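Side-chain contacts in NEQ263 (PDB 5BN3), which probably binds ATP and forms, together with its partner NeqA, the catalytic core complex of an archaeal ATP synthase: residues A144-I147 and A148-A152; E198-Y201 and T202-A206; A234-E237 and I238-R242; H289-P292 and D293-Y297; I384-D387 and Y388-R392. All blocks are in the same frame, centred on the assembly; numbering follows the deposited sequence.

Contacts 1 to 4 each join successive turns of one helix of the nucleotide-binding domain and are largely buried, whereas contact 5 lies in a partly exposed loop of the C-terminal domain, where charged and amide side chains bond to backbone atoms around a tight turn. Contacts 1 and 5 touch, joining helix 140-151 to that loop across the two domains. Contacts 2 and 3 also meet, through the apolar packing of helices 196-215 and 228-241. Contact 4, on the short helix 290-296, stands nearest the ADP site, and like contact 3 it faces a chain of the alpha subunit. In contacts 2, 3 and 4 a threonine hydroxyl reaches back to a helix carbonyl; in contact 1 an asparagine amide does so.

Contact 1: residues A144-I147 and A148-A152; sequences ALQI and ARNVA
Asn-150 reaches back one turn to Gln-146 near the end of helix 140-151. Its ND2 donates to Gln-146 O at 2.8 Å, a short but bent bond (130° at the hydrogen), possible because CG stands beside the backbone N (chi1 -66°) and so faces the preceding turn. The amide does what the backbone has given up: Asn-150 N bonds instead to Ile-147 O, 3.0 Å away, which also accepts from Val-151 N at 3.0 Å, so the helix tightens there and two donors grip one carbonyl. A water closes the polar side, accepting from Gln-146 NE2 at 3.3 Å and from Asn-150 ND2 at 3.1 Å. The other end of the Gln-146 amide, OE1, is bonded to Tyr-315 OH.

In the fold this helix follows strand 131-134, in the place of the first helix after the P-loop in P-loop NTPases, and its two sides differ accordingly. The apolar side faces the sheet. Ile-147 and Val-151 lie side by side there, pointing the same way, with their CG2 methyls 4.0 Å apart; Ile-147 packs on Ile-277, and Val-151 and the small Ala-148 on Leu-222.

Arg-149 makes the van der Waals contact on the polar side. Bent at chi3, its chain sets one guanidinium face over the backbone of Gln-146, whose CA is 4.0 Å above the plane, off toward the rim. The Gln-146 amide and this guanidinium are nearly parallel, 18° apart, though their chains cross obliquely. The arginine's charge is directed to Tyr-388, through a hydrogen bond from NH2 to the carbonyl and a cation-pi contact with the ring.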
loop_
_atom_site.group_PDB
_atom_site.type_symbol
_atom_site.label_atom_id
_atom_site.label_comp_id
_atom_site.label_asym_id
_atom_site.label_seq_id
_atom_site.Cartn_x
_atom_site.Cartn_y
_atom_site.Cartn_z
ATOM N N ALA B 144 21.194 -1.777 27.747
ATOM C CA ALA B 144 21.438 -3.207 27.912
ATOM C C ALA B 144 22.641 -3.464 28.809
ATOM O O ALA B 144 22.627 -4.378 29.634
ATOM C CB ALA B 144 21.656 -3.853 26.568
ATOM N N LEU B 145 23.686 -2.663 28.624
ATOM C CA LEU B 145 24.911 -2.787 29.407
ATOM C C LEU B 145 24.694 -2.411 30.867
ATOM O O LEU B 145 25.242 -3.049 31.765
ATOM C CB LEU B 145 26.023 -1.925 28.801
ATOM C CG LEU B 145 26.634 -2.456 27.505
ATOM C CD1 LEU B 145 27.645 -1.478 26.932
ATOM C CD2 LEU B 145 27.290 -3.789 27.777
ATOM N N GLN B 146 23.898 -1.373 31.104
ATOM C CA GLN B 146 23.589 -0.958 32.471
ATOM C C GLN B 146 22.764 -2.030 33.184
ATOM O O GLN B 146 22.931 -2.259 34.383
ATOM C CB GLN B 146 22.858 0.394 32.480
ATOM C CG GLN B 146 22.608 0.942 33.882
ATOM C CD GLN B 146 22.075 2.363 33.882
ATOM O OE1 GLN B 146 21.803 2.938 32.829
ATOM N NE2 GLN B 146 21.926 2.939 35.073
ATOM N N ILE B 147 21.885 -2.695 32.439
ATOM C CA ILE B 147 21.109 -3.804 32.985
ATOM C C ILE B 147 22.022 -4.988 33.300
ATOM O O ILE B 147 21.990 -5.524 34.407
ATOM C CB ILE B 147 20.003 -4.251 32.006
ATOM C CG1 ILE B 147 18.865 -3.226 31.980
ATOM C CG2 ILE B 147 19.457 -5.610 32.397
ATOM C CD1 ILE B 147 17.841 -3.483 30.886
ATOM N N ALA B 148 22.836 -5.383 32.325
ATOM C CA ALA B 148 23.754 -6.508 32.491
ATOM C C ALA B 148 24.711 -6.307 33.665
ATOM O O ALA B 148 25.039 -7.258 34.379
ATOM C CB ALA B 148 24.531 -6.740 31.209
ATOM N N ARG B 149 25.154 -5.068 33.858
ATOM C CA ARG B 149 26.075 -4.726 34.940
ATOM C C ARG B 149 25.491 -5.048 36.315
ATOM O O ARG B 149 26.222 -5.412 37.237
ATOM C CB ARG B 149 26.439 -3.236 34.868
ATOM C CG ARG B 149 27.569 -2.811 35.798
ATOM C CD ARG B 149 27.545 -1.311 36.054
ATOM N NE ARG B 149 27.424 -0.540 34.819
ATOM C CZ ARG B 149 26.778 0.618 34.723
ATOM N NH1 ARG B 149 26.193 1.144 35.790
ATOM N NH2 ARG B 149 26.711 1.249 33.560
ATOM N N ASN B 150 24.172 -4.935 36.446
ATOM C CA ASN B 150 23.527 -5.050 37.755
ATOM C C ASN B 150 22.798 -6.367 38.044
ATOM O O ASN B 150 22.634 -6.738 39.207
ATOM C CB ASN B 150 22.592 -3.859 37.991
ATOM C CG ASN B 150 23.341 -2.545 38.111
ATOM O OD1 ASN B 150 24.089 -2.331 39.067
ATOM N ND2 ASN B 150 23.136 -1.653 37.148
ATOM N N VAL B 151 22.363 -7.070 37.001
ATOM C CA VAL B 151 21.589 -8.300 37.193
ATOM C C VAL B 151 22.402 -9.573 36.953
ATOM O O VAL B 151 21.899 -10.680 37.145
ATOM C CB VAL B 151 20.317 -8.331 36.306
ATOM C CG1 VAL B 151 19.479 -7.084 36.527
ATOM C CG2 VAL B 151 20.690 -8.466 34.835
ATOM N N ALA B 152 23.658 -9.412 36.544
ATOM C CA ALA B 152 24.499 -10.559 36.204
ATOM C C ALA B 152 25.842 -10.572 36.932
ATOM O O ALA B 152 26.830 -11.085 36.407
ATOM C CB ALA B 152 24.718 -10.620 34.705
HETATM O O HOH W 1 23.477 1.382 37.521
#

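Contact 2: residues E198-Y201 and T202-A206; sequences EKIY and TPRVA
Thr-202 and Glu-198 meet through the threonine hydroxyl: OG1 donates to Glu-198 O at 2.7 Å, while the backbone Thr-202 N makes a weak bond to the same oxygen at 3.1 Å. The hydroxyl sits beside its own backbone N (chi1 -58°), from where it can turn back on the previous turn, and it is also hydrogen-bonded to Ser-190 OG.

Pro-203 has no N-H to give. Its CD lies 3.3 Å from Lys-199 O, where a helix donor would normally be, and that carbonyl receives a weak bond from Thr-202 N at 3.4 Å. The kink also leaves Ile-200 O without the backbone N-H of Arg-204, and the arginine's side chain takes over: Arg-204 NH1 donates to Ile-200 O at 2.9 Å. The oxygen lies in the guanidinium plane, but the donor stands 41° out of the carbonyl plane. NH1 is also bonded to Tyr-231 OH, NH2 makes a salt bridge to Asp-258, and NE a weak bond to Asn-95 OD1. Regular helix bonding resumes with Val-205 N to Tyr-201 O at 2.9 Å.

This is a proline kink in helix 196-215, the helix of the beta-alpha-beta crossover from strand 185-190 to strand 220-226 in the nucleotide-binding domain.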
loop_
_atom_site.group_PDB
_atom_site.type_symbol
_atom_site.label_atom_id
_atom_site.label_comp_id
_atom_site.label_asym_id
_atom_site.label_seq_id
_atom_site.Cartn_x
_atom_site.Cartn_y
_atom_site.Cartn_z
ATOM N N GLU B 198 25.864 -17.644 8.760
ATOM C CA GLU B 198 26.572 -17.373 10.009
ATOM C C GLU B 198 25.728 -16.488 10.922
ATOM O O GLU B 198 25.740 -16.643 12.146
ATOM C CB GLU B 198 27.933 -16.713 9.754
ATOM C CG GLU B 198 28.702 -16.441 11.046
ATOM C CD GLU B 198 30.071 -15.824 10.832
ATOM O OE1 GLU B 198 30.546 -15.770 9.676
ATOM O OE2 GLU B 198 30.677 -15.393 11.836
ATOM N N LYS B 199 24.993 -15.560 10.318
ATOM C CA LYS B 199 24.152 -14.644 11.078
ATOM C C LYS B 199 23.021 -15.366 11.808
ATOM O O LYS B 199 22.765 -15.094 12.978
ATOM C CB LYS B 199 23.586 -13.545 10.170
ATOM C CG LYS B 199 24.616 -12.512 9.711
ATOM C CD LYS B 199 23.933 -11.290 9.100
ATOM C CE LYS B 199 24.944 -10.267 8.595
ATOM N NZ LYS B 199 25.511 -10.623 7.268
ATOM N N ILE B 200 22.345 -16.285 11.126
ATOM C CA ILE B 200 21.217 -16.975 11.754
ATOM C C ILE B 200 21.659 -18.079 12.713
ATOM O O ILE B 200 20.883 -18.511 13.565
ATOM C CB ILE B 200 20.198 -17.533 10.728
ATOM C CG1 ILE B 200 20.813 -18.662 9.902
ATOM C CG2 ILE B 200 19.661 -16.415 9.836
ATOM C CD1 ILE B 200 19.775 -19.606 9.321
ATOM N N TYR B 201 22.903 -18.531 12.577
ATOM C CA TYR B 201 23.462 -19.516 13.503
ATOM C C TYR B 201 23.968 -18.875 14.794
ATOM O O TYR B 201 24.072 -19.540 15.822
ATOM C CB TYR B 201 24.585 -20.319 12.834
ATOM C CG TYR B 201 24.101 -21.485 12.003
ATOM C CD1 TYR B 201 22.755 -21.638 11.701
ATOM C CD2 TYR B 201 24.988 -22.446 11.539
ATOM C CE1 TYR B 201 22.310 -22.707 10.948
ATOM C CE2 TYR B 201 24.550 -23.521 10.788
ATOM C CZ TYR B 201 23.212 -23.646 10.497
ATOM O OH TYR B 201 22.770 -24.713 9.749
ATOM N N THR B 202 24.274 -17.581 14.737
ATOM C CA THR B 202 24.800 -16.863 15.903
ATOM C C THR B 202 23.933 -17.006 17.163
ATOM O O THR B 202 24.441 -17.408 18.209
ATOM C CB THR B 202 25.066 -15.367 15.593
ATOM O OG1 THR B 202 25.981 -15.262 14.498
ATOM C CG2 THR B 202 25.643 -14.663 16.803
ATOM N N PRO B 203 22.624 -16.695 17.072
ATOM C CA PRO B 203 21.846 -16.855 18.304
ATOM C C PRO B 203 21.638 -18.321 18.667
ATOM O O PRO B 203 21.407 -18.619 19.834
ATOM C CB PRO B 203 20.504 -16.204 17.956
ATOM C CG PRO B 203 20.392 -16.358 16.476
ATOM C CD PRO B 203 21.791 -16.187 15.963
ATOM N N ARG B 204 21.714 -19.216 17.686
ATOM C CA ARG B 204 21.501 -20.640 17.938
ATOM C C ARG B 204 22.653 -21.289 18.705
ATOM O O ARG B 204 22.423 -22.088 19.616
ATOM C CB ARG B 204 21.232 -21.385 16.623
ATOM C CG ARG B 204 19.833 -21.151 16.058
ATOM C CD ARG B 204 19.641 -21.825 14.709
ATOM N NE ARG B 204 18.233 -21.859 14.314
ATOM C CZ ARG B 204 17.617 -20.892 13.641
ATOM N NH1 ARG B 204 18.284 -19.806 13.277
ATOM N NH2 ARG B 204 16.334 -21.012 13.331
ATOM N N VAL B 205 23.889 -20.953 18.345
ATOM C CA VAL B 205 25.036 -21.492 19.071
ATOM C C VAL B 205 25.120 -20.875 20.468
ATOM O O VAL B 205 25.495 -21.546 21.427
ATOM C CB VAL B 205 26.381 -21.320 18.298
ATOM C CG1 VAL B 205 26.252 -21.835 16.875
ATOM C CG2 VAL B 205 26.826 -19.871 18.277
ATOM N N ALA B 206 24.747 -19.603 20.578
ATOM C CA ALA B 206 24.760 -18.907 21.861
ATOM C C ALA B 206 23.735 -19.495 22.826
ATOM O O ALA B 206 24.006 -19.650 24.021
ATOM C CB ALA B 206 24.498 -17.425 21.655
#

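Contact 3: residues A234-E237 and I238-R242; sequences ALRE and ISTLR
Thr-240 reaches back one turn of helix 228-241 to the carbonyl of Arg-236 with both its N and its OG1. From the backbone outward, its N donates to Arg-236 O at 2.9 Å; its CB comes within 3.3 Å of that same oxygen; and Thr-240 OG1, placed beside its own backbone N (chi1 -54°), donates to Arg-236 O at 2.7 Å. The two donors arrive from opposite faces of the carbonyl plane, each about 30° out of it. OG1 also lies 4.0 Å from Arg-236 CG, where the two chains run side by side in the same direction. Threonine suits the place because its hydroxyl is satisfied within the helix itself, and the residue can then pack against Ile-339 of the neighbouring alpha chain. A valine here would probably leave Arg-236 O with the backbone N-H alone from this position, a methyl taking the face that the hydroxyl now serves.

The helix follows strand 220-226 of the P-loop-type nucleotide-binding domain and ends at Leu-241; one of its sides, with Arg-236, Glu-237 and Thr-240, borders that alpha chain. Arg-236 NH1 donates a hydrogen bond to Arg-249 O and forms a salt bridge with Glu-342 of the alpha chain, while NH2 forms one with Asp-233. Glu-237, fully extended, forms a salt bridge with Arg-351 of the alpha chain.

Apolar groups take another side. Ile-238 lays its CG1 3.4 Å from Ala-234 O and packs on Ile-200 of helix 196-215. Leu-241 folds CG to 3.3 Å from Glu-237 O and, like Ile-238, meets Leu-42 of strand 38-43.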
loop_
_atom_site.group_PDB
_atom_site.type_symbol
_atom_site.label_atom_id
_atom_site.label_comp_id
_atom_site.label_asym_id
_atom_site.label_seq_id
_atom_site.Cartn_x
_atom_site.Cartn_y
_atom_site.Cartn_z
ATOM N N ALA B 234 18.801 -11.545 7.516
ATOM C CA ALA B 234 19.557 -12.714 7.088
ATOM C C ALA B 234 18.625 -13.877 6.754
ATOM O O ALA B 234 18.854 -14.604 5.785
ATOM C CB ALA B 234 20.550 -13.116 8.158
ATOM N N LEU B 235 17.579 -14.051 7.558
ATOM C CA LEU B 235 16.595 -15.101 7.314
ATOM C C LEU B 235 15.878 -14.881 5.986
ATOM O O LEU B 235 15.598 -15.832 5.255
ATOM C CB LEU B 235 15.577 -15.165 8.459
ATOM C CG LEU B 235 14.755 -16.454 8.536
ATOM C CD1 LEU B 235 15.638 -17.612 8.967
ATOM C CD2 LEU B 235 13.561 -16.310 9.472
ATOM N N ARG B 236 15.586 -13.621 5.680
ATOM C CA ARG B 236 14.938 -13.266 4.422
ATOM C C ARG B 236 15.869 -13.521 3.246
ATOM O O ARG B 236 15.431 -13.927 2.167
ATOM C CB ARG B 236 14.512 -11.796 4.446
ATOM C CG ARG B 236 13.926 -11.291 3.140
ATOM C CD ARG B 236 13.390 -9.877 3.289
ATOM N NE ARG B 236 14.434 -8.930 3.680
ATOM C CZ ARG B 236 14.212 -7.655 3.985
ATOM N NH1 ARG B 236 12.981 -7.166 3.946
ATOM N NH2 ARG B 236 15.220 -6.873 4.333
ATOM N N GLU B 237 17.156 -13.276 3.458
ATOM C CA GLU B 237 18.148 -13.497 2.419
ATOM C C GLU B 237 18.181 -14.973 2.023
ATOM O O GLU B 237 18.184 -15.312 0.838
ATOM C CB GLU B 237 19.520 -13.029 2.899
ATOM C CG GLU B 237 20.589 -13.108 1.837
ATOM C CD GLU B 237 21.875 -12.426 2.244
ATOM O OE1 GLU B 237 21.906 -11.768 3.309
ATOM O OE2 GLU B 237 22.862 -12.545 1.493
ATOM N N ILE B 238 18.187 -15.842 3.030
ATOM C CA ILE B 238 18.168 -17.285 2.818
ATOM C C ILE B 238 16.843 -17.741 2.217
ATOM O O ILE B 238 16.820 -18.554 1.291
ATOM C CB ILE B 238 18.424 -18.033 4.140
ATOM C CG1 ILE B 238 19.790 -17.636 4.701
ATOM C CG2 ILE B 238 18.341 -19.539 3.938
ATOM C CD1 ILE B 238 20.112 -18.252 6.036
ATOM N N SER B 239 15.743 -17.215 2.744
ATOM C CA SER B 239 14.416 -17.547 2.238
ATOM C C SER B 239 14.260 -17.205 0.761
ATOM O O SER B 239 13.554 -17.898 0.039
ATOM C CB SER B 239 13.340 -16.824 3.049
ATOM O OG SER B 239 12.062 -17.031 2.480
ATOM N N THR B 240 14.919 -16.133 0.328
ATOM C CA THR B 240 14.842 -15.665 -1.054
ATOM C C THR B 240 15.776 -16.465 -1.973
ATOM O O THR B 240 15.501 -16.622 -3.165
ATOM C CB THR B 240 15.170 -14.155 -1.144
ATOM O OG1 THR B 240 14.325 -13.427 -0.242
ATOM C CG2 THR B 240 14.952 -13.636 -2.545
ATOM N N LEU B 241 16.865 -16.983 -1.411
ATOM C CA LEU B 241 17.795 -17.830 -2.162
ATOM C C LEU B 241 17.147 -19.173 -2.485
ATOM O O LEU B 241 17.214 -19.653 -3.617
ATOM C CB LEU B 241 19.096 -18.025 -1.385
ATOM C CG LEU B 241 20.050 -16.831 -1.412
ATOM C CD1 LEU B 241 21.251 -17.084 -0.525
ATOM C CD2 LEU B 241 20.496 -16.538 -2.835
ATOM N N ARG B 242 16.533 -19.778 -1.475
ATOM C CA ARG B 242 15.518 -20.789 -1.700
ATOM C C ARG B 242 14.457 -20.021 -2.469
ATOM O O ARG B 242 14.235 -18.850 -2.198
ATOM C CB ARG B 242 14.958 -21.249 -0.355
ATOM C CG ARG B 242 14.985 -22.749 -0.128
ATOM C CD ARG B 242 15.499 -23.088 1.270
ATOM N NE ARG B 242 14.765 -22.397 2.331
ATOM C CZ ARG B 242 15.001 -22.550 3.632
ATOM N NH1 ARG B 242 15.950 -23.378 4.048
ATOM N NH2 ARG B 242 14.283 -21.877 4.519
#

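Contact 4: residues H289-P292 and D293-Y297; sequences HVVP and DLTGY
His-289 O accepts from Asp-293 N, and the same four-residue spacing repeats from Val-290 O to Leu-294 N and from Pro-292 O to Gly-296 N, the ordinary bonding of the short helix 290-296. His-289 is its N-cap. With the ring anti to the histidine N (chi1 -177°), ND1 accepts from Val-291 N at 3.2 Å in a nearly straight bond, 167° at the hydrogen, the donor somewhat tilted from the ring plane. Pro-292 fits the first turn, where the absence of an N-H costs no helix bond.

Along one side, CG2 of Val-290 meets CD1 of Leu-294 at a slant, 3.7 Å away, and both residues pack on Leu-255. Another side carries Thr-295, which grips Val-291 O twice, through N at 3.1 Å and through OG1 at 2.9 Å, from opposite faces of the carbonyl plane; OG1 is bonded to Tyr-263 OH too. With an alanine at this place, Tyr-263 would probably lose its hydroxyl mate and Val-291 O one of its two donors.

Asp-293 and Tyr-297 turn to the neighbouring alpha chain, where two carbonyls, Pro-381 O and Gly-223 O, share the single proton of the tyrosine OH. Gly-296 O accepts from Arg-326, which binds ADP in this protein. As a capping acceptor, ND1 of His-289 probably carries no proton, and the helix thus capped hands a carbonyl to an arginine of the nucleotide site.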
loop_
_atom_site.group_PDB
_atom_site.type_symbol
_atom_site.label_atom_id
_atom_site.label_comp_id
_atom_site.label_asym_id
_atom_site.label_seq_id
_atom_site.Cartn_x
_atom_site.Cartn_y
_atom_site.Cartn_z
ATOM N N HIS B 289 5.989 -2.312 12.490
ATOM C CA HIS B 289 6.811 -3.010 11.508
ATOM C C HIS B 289 6.856 -4.485 11.895
ATOM O O HIS B 289 6.831 -4.816 13.078
ATOM C CB HIS B 289 8.221 -2.425 11.466
ATOM C CG HIS B 289 9.102 -3.038 10.422
ATOM N ND1 HIS B 289 9.801 -4.205 10.630
ATOM C CD2 HIS B 289 9.406 -2.636 9.163
ATOM C CE1 HIS B 289 10.495 -4.502 9.544
ATOM N NE2 HIS B 289 10.273 -3.563 8.641
ATOM N N VAL B 290 6.920 -5.365 10.900
ATOM C CA VAL B 290 6.794 -6.802 11.141
ATOM C C VAL B 290 7.759 -7.362 12.198
ATOM O O VAL B 290 7.376 -8.231 12.981
ATOM C CB VAL B 290 6.893 -7.607 9.822
ATOM C CG1 VAL B 290 8.219 -7.361 9.155
ATOM C CG2 VAL B 290 6.702 -9.090 10.079
ATOM N N VAL B 291 8.992 -6.861 12.246
ATOM C CA VAL B 291 9.956 -7.383 13.219
ATOM C C VAL B 291 9.618 -7.041 14.685
ATOM O O VAL B 291 9.521 -7.943 15.515
ATOM C CB VAL B 291 11.418 -7.014 12.867
ATOM C CG1 VAL B 291 12.368 -7.498 13.949
ATOM C CG2 VAL B 291 11.800 -7.608 11.522
ATOM N N PRO B 292 9.433 -5.747 15.013
ATOM C CA PRO B 292 9.020 -5.503 16.402
ATOM C C PRO B 292 7.626 -6.039 16.723
ATOM O O PRO B 292 7.377 -6.410 17.870
ATOM C CB PRO B 292 9.038 -3.972 16.521
ATOM C CG PRO B 292 8.944 -3.471 15.117
ATOM C CD PRO B 292 9.673 -4.487 14.283
ATOM N N ASP B 293 6.730 -6.071 15.738
ATOM C CA ASP B 293 5.376 -6.561 15.974
ATOM C C ASP B 293 5.352 -8.048 16.322
ATOM O O ASP B 293 4.710 -8.452 17.293
ATOM C CB ASP B 293 4.476 -6.286 14.766
ATOM C CG ASP B 293 3.052 -6.741 14.989
ATOM O OD1 ASP B 293 2.371 -6.158 15.863
ATOM O OD2 ASP B 293 2.601 -7.679 14.295
ATOM N N LEU B 294 6.051 -8.861 15.533
ATOM C CA LEU B 294 6.126 -10.296 15.812
ATOM C C LEU B 294 6.870 -10.566 17.118
ATOM O O LEU B 294 6.490 -11.454 17.884
ATOM C CB LEU B 294 6.788 -11.051 14.653
ATOM C CG LEU B 294 6.022 -11.111 13.329
ATOM C CD1 LEU B 294 6.712 -12.044 12.343
ATOM C CD2 LEU B 294 4.581 -11.540 13.548
ATOM N N THR B 295 7.924 -9.796 17.370
ATOM C CA THR B 295 8.691 -9.941 18.604
ATOM C C THR B 295 7.816 -9.601 19.805
ATOM O O THR B 295 7.870 -10.274 20.840
ATOM C CB THR B 295 9.945 -9.047 18.588
ATOM O OG1 THR B 295 10.824 -9.485 17.542
ATOM C CG2 THR B 295 10.681 -9.116 19.920
ATOM N N GLY B 296 6.998 -8.562 19.660
ATOM C CA GLY B 296 6.056 -8.190 20.701
ATOM C C GLY B 296 5.096 -9.318 21.028
ATOM O O GLY B 296 4.757 -9.530 22.193
ATOM N N TYR B 297 4.666 -10.050 20.003
ATOM C CA TYR B 297 3.754 -11.180 20.188
ATOM C C TYR B 297 4.413 -12.402 20.830
ATOM O O TYR B 297 3.726 -13.356 21.203
ATOM C CB TYR B 297 3.137 -11.596 18.846
ATOM C CG TYR B 297 1.906 -10.818 18.435
ATOM C CD1 TYR B 297 0.737 -10.887 19.177
ATOM C CD2 TYR B 297 1.905 -10.041 17.286
ATOM C CE1 TYR B 297 -0.391 -10.184 18.799
ATOM C CE2 TYR B 297 0.777 -9.337 16.898
ATOM C CZ TYR B 297 -0.366 -9.416 17.660
ATOM O OH TYR B 297 -1.498 -8.724 17.290
#

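Contact 5: residues I384-D387 and Y388-R392; sequences IKQD and YYEYR
Gln-386 and Arg-392 slide past each other in opposite directions, with CB of the glutamine 3.5 Å above one face of the guanidinium, toward its rim, and the amide and guanidinium planes 28° apart. From the edge of that group, Arg-392 NH2 donates to Lys-385 O at 2.9 Å, in the carbonyl plane on a lone pair. Gln-386, fully extended, ends with NE2 bonded at 2.8 Å to Glu-390 O, which it meets from above the carbonyl plane.

The second shell fixes these groups. Glu-390 splits its carboxylate: OE1 accepts from Asp-387 N at 3.2 Å, on the anti side, and OE2 forms a salt bridge with Arg-392 NE at 3.0 Å, almost straight at 174°, though NE meets it from above the carboxylate plane. From Asp-387 to Glu-390 runs a type I beta turn, closed by Glu-390 N to Asp-387 O at 3.1 Å. With CG of Asp-387 opposite the backbone N (chi1 -169°), OD1 swings forward to take Tyr-389 N at 2.6 Å in an Asx turn, for which a short acid is apt.

Farther out, Arg-392 NH1 is bonded to Phe-383 O; its bond to Ser-116 OG, with Gln-386 OE1 to Ser-116 N and NE2 to Gly-114 O, ties the loop to the nucleotide-binding domain. In a loop without helix or strand, one arginine thus binds carbonyls and carboxylate together, and its charge probably helps keep Glu-390 ionised.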
loop_
_atom_site.group_PDB
_atom_site.type_symbol
_atom_site.label_atom_id
_atom_site.label_comp_id
_atom_site.label_asym_id
_atom_site.label_seq_id
_atom_site.Cartn_x
_atom_site.Cartn_y
_atom_site.Cartn_z
ATOM N N ILE B 384 12.464 9.002 35.768
ATOM C CA ILE B 384 13.005 8.340 34.585
ATOM C C ILE B 384 14.466 8.721 34.352
ATOM O O ILE B 384 15.318 7.849 34.182
ATOM C CB ILE B 384 12.176 8.668 33.322
ATOM C CG1 ILE B 384 10.732 8.189 33.499
ATOM C CG2 ILE B 384 12.793 8.029 32.092
ATOM C CD1 ILE B 384 9.847 8.478 32.303
ATOM N N LYS B 385 14.746 10.022 34.346
ATOM C CA LYS B 385 16.105 10.518 34.141
ATOM C C LYS B 385 17.018 9.995 35.247
ATOM O O LYS B 385 16.715 10.128 36.436
ATOM C CB LYS B 385 16.121 12.052 34.106
ATOM C CG LYS B 385 17.466 12.662 33.714
ATOM C CD LYS B 385 17.396 14.188 33.646
ATOM C CE LYS B 385 18.758 14.807 33.348
ATOM N NZ LYS B 385 19.222 14.557 31.955
ATOM N N GLN B 386 18.129 9.388 34.841
ATOM C CA GLN B 386 19.024 8.698 35.763
ATOM C C GLN B 386 20.363 8.461 35.071
ATOM O O GLN B 386 20.400 8.170 33.875
ATOM C CB GLN B 386 18.393 7.367 36.187
ATOM C CG GLN B 386 19.294 6.453 36.998
ATOM C CD GLN B 386 18.628 5.134 37.336
ATOM O OE1 GLN B 386 17.400 5.016 37.305
ATOM N NE2 GLN B 386 19.435 4.133 37.660
ATOM N N ASP B 387 21.461 8.585 35.811
ATOM C CA ASP B 387 22.786 8.425 35.214
ATOM C C ASP B 387 23.078 6.978 34.807
ATOM O O ASP B 387 22.578 6.030 35.418
ATOM C CB ASP B 387 23.876 8.928 36.162
ATOM C CG ASP B 387 25.232 9.021 35.490
ATOM O OD1 ASP B 387 25.985 8.024 35.519
ATOM O OD2 ASP B 387 25.544 10.089 34.921
ATOM N N TYR B 388 23.892 6.828 33.766
ATOM C CA TYR B 388 24.313 5.524 33.262
ATOM C C TYR B 388 25.061 4.716 34.322
ATOM O O TYR B 388 25.067 3.483 34.290
ATOM C CB TYR B 388 25.185 5.733 32.020
ATOM C CG TYR B 388 25.817 4.486 31.447
ATOM C CD1 TYR B 388 25.042 3.412 31.039
ATOM C CD2 TYR B 388 27.190 4.401 31.279
ATOM C CE1 TYR B 388 25.622 2.277 30.503
ATOM C CE2 TYR B 388 27.777 3.273 30.743
ATOM C CZ TYR B 388 26.989 2.215 30.356
ATOM O OH TYR B 388 27.566 1.087 29.822
ATOM N N TYR B 389 25.685 5.414 35.266
ATOM C CA TYR B 389 26.448 4.754 36.321
ATOM C C TYR B 389 25.748 4.813 37.674
ATOM O O TYR B 389 26.354 4.529 38.708
ATOM C CB TYR B 389 27.849 5.360 36.419
ATOM C CG TYR B 389 28.684 5.118 35.190
ATOM C CD1 TYR B 389 29.063 3.834 34.836
ATOM C CD2 TYR B 389 29.094 6.168 34.384
ATOM C CE1 TYR B 389 29.820 3.602 33.715
ATOM C CE2 TYR B 389 29.859 5.945 33.259
ATOM C CZ TYR B 389 30.219 4.659 32.931
ATOM O OH TYR B 389 30.979 4.423 31.812
ATOM N N GLU B 390 24.471 5.174 37.662
ATOM C CA GLU B 390 23.701 5.296 38.895
ATOM C C GLU B 390 22.859 4.053 39.160
ATOM O O GLU B 390 22.160 3.564 38.267
ATOM C CB GLU B 390 22.797 6.531 38.838
ATOM C CG GLU B 390 21.912 6.707 40.065
ATOM C CD GLU B 390 21.109 7.993 40.031
ATOM O OE1 GLU B 390 21.176 8.715 39.012
ATOM O OE2 GLU B 390 20.407 8.283 41.023
ATOM N N TYR B 391 22.937 3.543 40.386
ATOM C CA TYR B 391 22.102 2.428 40.816
ATOM C C TYR B 391 21.120 2.909 41.876
ATOM O O TYR B 391 21.522 3.462 42.902
ATOM C CB TYR B 391 22.961 1.293 41.388
ATOM C CG TYR B 391 22.165 0.068 41.784
ATOM C CD1 TYR B 391 21.522 -0.005 43.015
ATOM C CD2 TYR B 391 22.060 -1.017 40.929
ATOM C CE1 TYR B 391 20.791 -1.121 43.373
ATOM C CE2 TYR B 391 21.335 -2.136 41.279
ATOM C CZ TYR B 391 20.703 -2.182 42.500
ATOM O OH TYR B 391 19.979 -3.300 42.845
ATOM N N ARG B 392 19.834 2.688 41.636
ATOM C CA ARG B 392 18.820 3.037 42.619
ATOM C C ARG B 392 18.190 1.786 43.212
ATOM O O ARG B 392 17.701 0.922 42.484
ATOM C CB ARG B 392 17.738 3.921 41.989
ATOM C CG ARG B 392 18.263 5.214 41.395
ATOM C CD ARG B 392 17.132 6.176 41.111
ATOM N NE ARG B 392 17.594 7.403 40.467
ATOM C CZ ARG B 392 16.878 8.098 39.592
ATOM N NH1 ARG B 392 15.667 7.684 39.248
ATOM N NH2 ARG B 392 17.375 9.202 39.055
#